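Local coordinates for protein FimX (Pseudomonas aeruginosa PAO1, PDB 3HV8) that carries an EAL domain, an alpha/beta barrel of the EAL family, with C2E bound in its pocket, at residues A73-A77 and G78-K82; H110-S113 and A114-Q117; N203-E206 and N207-L211. All blocks are in the same frame, centred on the assembly; numbering follows the deposited sequence.

Contact 1 (A73-A77 and G78-K82); sequences AAKEA and GLAEK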
loop_
_atom_site.group_PDB
_atom_site.type_symbol
_atom_site.label_atom_id
_atom_site.label_comp_id
_atom_site.label_asym_id
_atom_site.label_seq_id
_atom_site.Cartn_x
_atom_site.Cartn_y
_atom_site.Cartn_z
ATOM N N ALA A 73 3.978 -18.073 -4.915
ATOM C CA ALA A 73 4.601 -19.315 -4.502
ATOM C C ALA A 73 4.927 -19.233 -3.015
ATOM O O ALA A 73 4.756 -20.182 -2.276
ATOM C CB ALA A 73 5.856 -19.551 -5.336
ATOM N N ALA A 74 5.337 -18.053 -2.566
ATOM C CA ALA A 74 5.637 -17.859 -1.152
ATOM C C ALA A 74 4.431 -18.181 -0.284
ATOM O O ALA A 74 4.527 -18.919 0.701
ATOM C CB ALA A 74 6.096 -16.436 -0.902
ATOM N N LYS A 75 3.281 -17.626 -0.641
ATOM C CA LYS A 75 2.081 -17.881 0.149
ATOM C C LYS A 75 1.720 -19.374 0.196
ATOM O O LYS A 75 1.411 -19.922 1.260
ATOM C CB LYS A 75 0.906 -17.035 -0.349
ATOM C CG LYS A 75 -0.306 -17.195 0.534
ATOM C CD LYS A 75 -1.288 -16.039 0.364
ATOM C CE LYS A 75 -1.801 -15.952 -1.067
ATOM N NZ LYS A 75 -2.658 -14.734 -1.272
ATOM N N GLU A 76 1.798 -20.034 -0.955
ATOM C CA GLU A 76 1.457 -21.452 -1.035
ATOM C C GLU A 76 2.419 -22.308 -0.190
ATOM O O GLU A 76 2.017 -23.334 0.377
ATOM C CB GLU A 76 1.406 -21.897 -2.504
ATOM C CG GLU A 76 1.119 -23.389 -2.739
ATOM C CD GLU A 76 -0.252 -23.868 -2.264
ATOM O OE1 GLU A 76 -0.479 -25.091 -2.349
ATOM O OE2 GLU A 76 -1.107 -23.059 -1.822
ATOM N N ALA A 77 3.661 -21.844 -0.061
ATOM C CA ALA A 77 4.686 -22.546 0.715
ATOM C C ALA A 77 4.736 -22.121 2.177
ATOM O O ALA A 77 5.634 -22.535 2.908
ATOM C CB ALA A 77 6.084 -22.342 0.091
ATOM N N GLY A 78 3.805 -21.271 2.608
ATOM C CA GLY A 78 3.743 -20.889 4.006
ATOM C C GLY A 78 4.767 -19.846 4.429
ATOM O O GLY A 78 5.106 -19.758 5.608
ATOM N N LEU A 79 5.242 -19.054 3.474
ATOM C CA LEU A 79 6.270 -18.041 3.726
ATOM C C LEU A 79 5.749 -16.601 3.678
ATOM O O LEU A 79 6.525 -15.665 3.883
ATOM C CB LEU A 79 7.405 -18.183 2.710
ATOM C CG LEU A 79 8.154 -19.525 2.737
ATOM C CD1 LEU A 79 9.237 -19.550 1.650
ATOM C CD2 LEU A 79 8.743 -19.814 4.123
ATOM N N ALA A 80 4.455 -16.412 3.398
ATOM C CA ALA A 80 3.956 -15.055 3.149
ATOM C C ALA A 80 3.980 -14.178 4.400
ATOM O O ALA A 80 4.299 -12.987 4.322
ATOM C CB ALA A 80 2.542 -15.086 2.525
ATOM N N GLU A 81 3.657 -14.759 5.552
ATOM C CA GLU A 81 3.699 -14.001 6.790
ATOM C C GLU A 81 5.118 -13.559 7.109
ATOM O O GLU A 81 5.355 -12.412 7.485
ATOM C CB GLU A 81 3.133 -14.817 7.950
ATOM C CG GLU A 81 1.674 -15.264 7.766
ATOM C CD GLU A 81 1.540 -16.650 7.145
ATOM O OE1 GLU A 81 2.463 -17.096 6.431
ATOM O OE2 GLU A 81 0.494 -17.296 7.377
ATOM N N LYS A 82 6.077 -14.468 6.937
ATOM C CA LYS A 82 7.482 -14.133 7.177
ATOM C C LYS A 82 7.982 -13.024 6.255
ATOM O O LYS A 82 8.727 -12.149 6.678
ATOM C CB LYS A 82 8.375 -15.371 7.027
ATOM C CG LYS A 82 8.478 -16.201 8.287
ATOM C CD LYS A 82 9.616 -17.205 8.186
ATOM C CE LYS A 82 9.087 -18.622 8.115
ATOM N NZ LYS A 82 8.425 -18.985 9.398
HETATM O O HOH W 1 2.045 -18.134 3.700
#
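Ala74 and Leu79 meet through backbone and side chain alike where helix 71-76 ends and the chain turns into helix 80-96. Leu79 N donates to Ala74 O over 2.9 Å in a nearly straight bond (N-H...O 164°), and the two CB atoms, Ala74 CB and Leu79 CB, face each other at 4.2 Å. One residue earlier, Gly78 N reaches Lys75 O at 3.1 Å, approaching from above the carbonyl plane. Further along, the methyl of Ala80 lies against the start of the Lys75 side chain, with Ala80 CB 3.7 Å from Lys75 CA; a small residue suits so close an approach of two backbones.

The bond from Leu79 back to Ala74, spanning five residues, and the one from Gly78 to Lys75, spanning three, together with the positive phi of Gly78, make this a Schellman motif; the Ala74-Leu79 contact is the apolar pair that usually goes with it. Gly78 takes the positive phi (78°) that ends the helix, a conformation glycine adopts easily.

A water bridges the turn: it donates to Lys75 O at 3.1 Å and to Glu81 OE1 at 3.0 Å while accepting from Ala80 N at 3.0 Å, thus satisfying the amide at the start of the second helix. The Lys75 chain runs away from this water, CG anti to the backbone N (chi1 -175°) with a bend at chi3, and its NZ is hydrogen-bonded to Ser113 OG. Behind the apolar pair, Leu24 of helix 20-30 packs on both Ala74 and Leu79, while on another side Ala80 touches Ala114 of helix 113-116.

Contact 2 (H110-S113 and A114-Q117); sequences HLSS and ASLQ. With C2E (9,9'-[(2R,3R,3aS,5S,7aR,9R,10R,10aS,12S,14aR)-3,5,10,12-tetrahydroxy-5,12-dioxidooctahydro-2H,7H-difuro[3,2-d:3',2'-j][1,3,7,9,2,8]tetraoxadiphosphacyclododecine-2,9-diyl]bis(2-amino-1,9-dihydro-6H-purin-6-one)), chain B.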
loop_
_atom_site.group_PDB
_atom_site.type_symbol
_atom_site.label_atom_id
_atom_site.label_comp_id
_atom_site.label_asym_id
_atom_site.label_seq_id
_atom_site.Cartn_x
_atom_site.Cartn_y
_atom_site.Cartn_z
ATOM N N HIS A 110 2.274 -2.889 2.212
ATOM C CA HIS A 110 1.349 -3.938 1.814
ATOM C C HIS A 110 1.279 -5.075 2.825
ATOM O O HIS A 110 2.289 -5.425 3.462
ATOM C CB HIS A 110 1.794 -4.541 0.483
ATOM C CG HIS A 110 1.598 -3.645 -0.695
ATOM N ND1 HIS A 110 0.359 -3.423 -1.263
ATOM C CD2 HIS A 110 2.481 -2.931 -1.429
ATOM C CE1 HIS A 110 0.495 -2.612 -2.297
ATOM N NE2 HIS A 110 1.772 -2.294 -2.416
ATOM N N LEU A 111 0.087 -5.655 2.959
ATOM C CA LEU A 111 -0.095 -6.912 3.682
ATOM C C LEU A 111 -0.660 -7.970 2.743
ATOM O O LEU A 111 -1.634 -7.715 2.013
ATOM C CB LEU A 111 -1.052 -6.727 4.859
ATOM C CG LEU A 111 -0.533 -5.833 5.974
ATOM C CD1 LEU A 111 -1.620 -5.712 7.050
ATOM C CD2 LEU A 111 0.794 -6.340 6.573
ATOM N N SER A 112 -0.086 -9.165 2.767
ATOM C CA SER A 112 -0.675 -10.288 2.038
ATOM C C SER A 112 -1.906 -10.825 2.771
ATOM O O SER A 112 -2.120 -10.538 3.952
ATOM C CB SER A 112 0.342 -11.427 1.884
ATOM O OG SER A 112 0.580 -12.038 3.139
ATOM N N SER A 113 -2.707 -11.627 2.072
ATOM C CA SER A 113 -3.874 -12.226 2.708
ATOM C C SER A 113 -3.476 -13.130 3.872
ATOM O O SER A 113 -4.235 -13.289 4.826
ATOM C CB SER A 113 -4.707 -13.000 1.688
ATOM O OG SER A 113 -3.982 -14.126 1.206
ATOM N N ALA A 114 -2.298 -13.736 3.797
ATOM C CA ALA A 114 -1.846 -14.577 4.900
ATOM C C ALA A 114 -1.706 -13.756 6.177
ATOM O O ALA A 114 -2.117 -14.195 7.249
ATOM C CB ALA A 114 -0.539 -15.270 4.541
ATOM N N SER A 115 -1.169 -12.545 6.069
ATOM C CA SER A 115 -1.045 -11.696 7.247
ATOM C C SER A 115 -2.409 -11.257 7.785
ATOM O O SER A 115 -2.577 -11.097 8.992
ATOM C CB SER A 115 -0.134 -10.498 6.981
ATOM O OG SER A 115 1.216 -10.925 6.864
ATOM N N LEU A 116 -3.391 -11.071 6.907
ATOM C CA LEU A 116 -4.736 -10.735 7.382
ATOM C C LEU A 116 -5.245 -11.808 8.322
ATOM O O LEU A 116 -5.892 -11.518 9.329
ATOM C CB LEU A 116 -5.719 -10.612 6.223
ATOM C CG LEU A 116 -5.531 -9.425 5.300
ATOM C CD1 LEU A 116 -6.577 -9.445 4.191
ATOM C CD2 LEU A 116 -5.618 -8.131 6.098
ATOM N N GLN A 117 -4.954 -13.055 7.976
ATOM C CA GLN A 117 -5.468 -14.187 8.739
ATOM C C GLN A 117 -4.625 -14.577 9.958
ATOM O O GLN A 117 -4.949 -15.531 10.666
ATOM C CB GLN A 117 -5.600 -15.390 7.809
ATOM C CG GLN A 117 -6.574 -15.164 6.673
ATOM C CD GLN A 117 -6.645 -16.356 5.749
ATOM O OE1 GLN A 117 -5.808 -16.514 4.862
ATOM N NE2 GLN A 117 -7.646 -17.209 5.953
HETATM P P1 C2E B . 0.178 -2.877 -6.595
HETATM O O2P C2E B . -1.093 -2.118 -5.992
HETATM O O1P C2E B . -0.176 -3.242 -7.981
HETATM O "O5'" C2E B . 1.476 -1.967 -6.761
HETATM C "C5'" C2E B . 1.543 -1.110 -7.917
HETATM C "C4'" C2E B . 2.349 -1.711 -9.088
HETATM O "O4'" C2E B . 2.409 -0.735 -10.156
HETATM C "C3'" C2E B . 3.778 -1.845 -8.578
HETATM O "O3'" C2E B . 4.370 -3.030 -9.133
HETATM C "C2'" C2E B . 4.475 -0.545 -9.045
HETATM O "O2'" C2E B . 5.864 -0.695 -9.273
HETATM C "C1'" C2E B . 3.741 -0.284 -10.360
HETATM N N9 C2E B . 3.703 1.111 -10.773
HETATM C C8 C2E B . 3.941 2.219 -9.995
HETATM N N7 C2E B . 3.637 3.304 -10.670
HETATM C C5 C2E B . 3.213 2.938 -11.915
HETATM C C6 C2E B . 2.776 3.661 -13.048
HETATM O O6 C2E B . 2.661 4.888 -13.055
HETATM N N1 C2E B . 2.452 2.943 -14.132
HETATM C C2 C2E B . 2.538 1.585 -14.152
HETATM N N2 C2E B . 2.183 0.921 -15.298
HETATM N N3 C2E B . 2.941 0.900 -13.108
HETATM C C4 C2E B . 3.272 1.547 -11.989
HETATM P P11 C2E B . 5.201 -3.969 -8.125
HETATM O O21 C2E B . 5.811 -5.149 -8.970
HETATM O O11 C2E B . 6.174 -3.181 -7.342
HETATM O O5A C2E B . 4.115 -4.506 -7.101
HETATM C C5A C2E B . 3.040 -5.318 -7.592
HETATM C C4A C2E B . 2.208 -5.865 -6.434
HETATM O O4A C2E B . 3.043 -6.680 -5.597
HETATM C C3A C2E B . 1.636 -4.799 -5.498
HETATM O O3A C2E B . 0.379 -4.299 -5.936
HETATM C C2A C2E B . 1.388 -5.632 -4.239
HETATM O O2A C2E B . 0.214 -6.447 -4.402
HETATM C C1A C2E B . 2.582 -6.594 -4.264
HETATM N N91 C2E B . 3.646 -6.043 -3.434
HETATM C C81 C2E B . 4.659 -5.198 -3.792
HETATM N N71 C2E B . 5.391 -4.959 -2.739
HETATM C C51 C2E B . 4.930 -5.688 -1.679
HETATM C C61 C2E B . 5.313 -5.873 -0.335
HETATM O O61 C2E B . 6.222 -5.231 0.205
HETATM N N11 C2E B . 4.551 -6.737 0.385
HETATM C C21 C2E B . 3.477 -7.404 -0.139
HETATM N N21 C2E B . 2.738 -8.222 0.669
HETATM N N31 C2E B . 3.092 -7.223 -1.374
HETATM C C41 C2E B . 3.811 -6.396 -2.142
HETATM O O HOH W 2 -4.326 -16.453 2.766
#
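Ala114 brings its methyl up to the hydroxyl of Ser112, Ala114 CB lying 3.7 Å from Ser112 OG; alanine's single methyl suits the place, because helix 80-96 lies close against it. Ser115 N then points at the same hydroxyl, a weak capping bond of 3.4 Å to Ser112 OG. A chi1 of 70° turns that oxygen toward the start of the helix, within reach of Ser115 N; Asp84 OD2 bonds it, and Ser115 OG as well, so one carboxylate oxygen ties both serines to helix 80-96. Leu116 N donates to Ser112 O at 3.3 Å, and the leucine side chain turns inward to pack on Ile143 and Leu158. Gln117 N closes the turn on Ser113 O at 3.2 Å. A water donates to Gln117 OE1 at 2.6 Å and lies 2.8 Å from Ser113 OG, which has a second partner in Lys75 NZ.

Upstream of the cap, His110 lies against C2E: His110 CB is 3.4 Å from C2E C21, while C2E C2A sits over the centre of one imidazole face. A strand end that passes through a serine N-cap into a short helix thus lines the C2E pocket of the EAL barrel.

Contact 3 (N203-E206 and N207-L211); sequences NQVE and NQEIL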
loop_
_atom_site.group_PDB
_atom_site.type_symbol
_atom_site.label_atom_id
_atom_site.label_comp_id
_atom_site.label_asym_id
_atom_site.label_seq_id
_atom_site.Cartn_x
_atom_site.Cartn_y
_atom_site.Cartn_z
ATOM N N ASN A 203 -9.727 10.003 -22.264
ATOM C CA ASN A 203 -10.152 10.851 -23.370
ATOM C C ASN A 203 -11.640 10.668 -23.622
ATOM O O ASN A 203 -12.297 11.529 -24.206
ATOM C CB ASN A 203 -9.362 10.506 -24.628
ATOM C CG ASN A 203 -9.044 9.026 -24.725
ATOM O OD1 ASN A 203 -9.731 8.278 -25.420
ATOM N ND2 ASN A 203 -8.007 8.593 -24.011
ATOM N N GLN A 204 -12.164 9.530 -23.175
ATOM C CA GLN A 204 -13.588 9.251 -23.255
ATOM C C GLN A 204 -14.302 9.864 -22.060
ATOM O O GLN A 204 -13.934 9.623 -20.909
ATOM C CB GLN A 204 -13.839 7.746 -23.321
ATOM C CG GLN A 204 -13.157 7.068 -24.499
ATOM C CD GLN A 204 -13.184 5.560 -24.393
ATOM O OE1 GLN A 204 -14.180 4.974 -23.966
ATOM N NE2 GLN A 204 -12.087 4.920 -24.781
ATOM N N VAL A 205 -15.324 10.662 -22.341
ATOM C CA VAL A 205 -16.034 11.393 -21.302
ATOM C C VAL A 205 -16.731 10.447 -20.323
ATOM O O VAL A 205 -16.976 10.805 -19.171
ATOM C CB VAL A 205 -17.059 12.373 -21.910
ATOM C CG1 VAL A 205 -18.328 11.634 -22.302
ATOM C CG2 VAL A 205 -17.371 13.490 -20.930
ATOM N N GLU A 206 -17.051 9.242 -20.776
ATOM C CA GLU A 206 -17.691 8.271 -19.906
ATOM C C GLU A 206 -16.730 7.895 -18.787
ATOM O O GLU A 206 -17.113 7.819 -17.619
ATOM C CB GLU A 206 -18.102 7.020 -20.680
ATOM C CG GLU A 206 -19.387 6.401 -20.162
ATOM C CD GLU A 206 -19.284 4.906 -19.933
ATOM O OE1 GLU A 206 -18.327 4.279 -20.435
ATOM O OE2 GLU A 206 -20.166 4.358 -19.238
ATOM N N ASN A 207 -15.475 7.666 -19.154
ATOM C CA ASN A 207 -14.462 7.281 -18.181
ATOM C C ASN A 207 -14.104 8.434 -17.245
ATOM O O ASN A 207 -13.813 8.216 -16.074
ATOM C CB ASN A 207 -13.221 6.730 -18.881
ATOM C CG ASN A 207 -13.492 5.418 -19.587
ATOM O OD1 ASN A 207 -12.849 5.090 -20.588
ATOM N ND2 ASN A 207 -14.455 4.663 -19.074
ATOM N N GLN A 208 -14.139 9.661 -17.760
ATOM C CA GLN A 208 -13.946 10.838 -16.920
ATOM C C GLN A 208 -15.033 10.887 -15.860
ATOM O O GLN A 208 -14.753 11.143 -14.684
ATOM C CB GLN A 208 -13.976 12.121 -17.761
ATOM C CG GLN A 208 -12.710 12.355 -18.565
ATOM C CD GLN A 208 -12.899 13.357 -19.686
ATOM O OE1 GLN A 208 -13.986 13.479 -20.253
ATOM N NE2 GLN A 208 -11.831 14.073 -20.022
ATOM N N GLU A 209 -16.273 10.650 -16.280
ATOM C CA GLU A 209 -17.428 10.702 -15.387
ATOM C C GLU A 209 -17.370 9.605 -14.330
ATOM O O GLU A 209 -17.665 9.848 -13.166
ATOM C CB GLU A 209 -18.744 10.581 -16.165
ATOM C CG GLU A 209 -19.055 11.772 -17.060
ATOM C CD GLU A 209 -20.338 11.584 -17.859
ATOM O OE1 GLU A 209 -20.745 12.534 -18.561
ATOM O OE2 GLU A 209 -20.939 10.488 -17.786
ATOM N N ILE A 210 -17.007 8.396 -14.746
ATOM C CA ILE A 210 -16.867 7.281 -13.815
ATOM C C ILE A 210 -15.827 7.602 -12.745
ATOM O O ILE A 210 -16.060 7.376 -11.560
ATOM C CB ILE A 210 -16.508 5.969 -14.540
ATOM C CG1 ILE A 210 -17.740 5.429 -15.275
ATOM C CG2 ILE A 210 -15.976 4.934 -13.541
ATOM C CD1 ILE A 210 -17.476 4.183 -16.095
ATOM N N LEU A 211 -14.688 8.140 -13.164
ATOM C CA LEU A 211 -13.611 8.479 -12.236
ATOM C C LEU A 211 -14.043 9.582 -11.273
ATOM O O LEU A 211 -13.818 9.496 -10.058
ATOM C CB LEU A 211 -12.371 8.917 -13.013
ATOM C CG LEU A 211 -11.168 9.438 -12.228
ATOM C CD1 LEU A 211 -10.624 8.367 -11.294
ATOM C CD2 LEU A 211 -10.091 9.898 -13.202
#
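Gln204, Val205 and Glu206 accept in succession, through their carbonyls, from the amides four residues on: Gln208 N to Gln204 O (3.2 Å), Glu209 N to Val205 O (3.0 Å) and Ile210 N to Glu206 O (2.9 Å), while Asn207 N adds a weak bond to Gln204 O. Gln204 holds the N-cap position, and its extended side chain runs alongside that of Asn207, both pointing the same way with amide planes 40° apart.

On another flank, Gln208 crosses Val205 at about a right angle. Its CG is anti to the carbonyl carbon (chi1 -76°), which swings the extended chain back toward the helix start and sets Gln208 OE1 3.1 Å from Val205 CA and 3.5 Å from Val205 CG2. Glu209 folds its aliphatic part over the preceding turn, Glu209 CG resting 3.1 Å from Val205 O. Ile210 does likewise with Glu206: Ile210 CG1 is 3.4 Å from Glu206 O, and Ile210 also touches Phe198, linking the exposed turn to the loop before it. Long polar chains suit this solvent-facing surface, and the negative charges of Glu206 and Glu209 would probably interact favourably with the helix dipole. Together these are the opening turns of helix 205-220, the helical crossover of the beta-alpha-beta unit between parallel strands 191-194 and 224-227.

Overall arrangement
Each contact closes only a local turn, and along the chain the three follow in series, none nesting or crossing. From the N terminus, contact 1 comes first, joining helix 71-76 to helix 80-96. Strand 105-110 then leads into contact 2, which starts helix 113-116 beside the ligand. These two are neighbours in space, centres about 10 Å apart, and they touch through packing of Glu81 on Ala114 and of Ala80 on Ser112 and through the probable Lys75-Ser113 bond, tying the helix junction to the strand-end turn. Contact 3, much later in the chain, opens helix 205-220 on a distant part of the barrel, its nearest atoms about 18 Å from contact 2 and about 26 Å from contact 1.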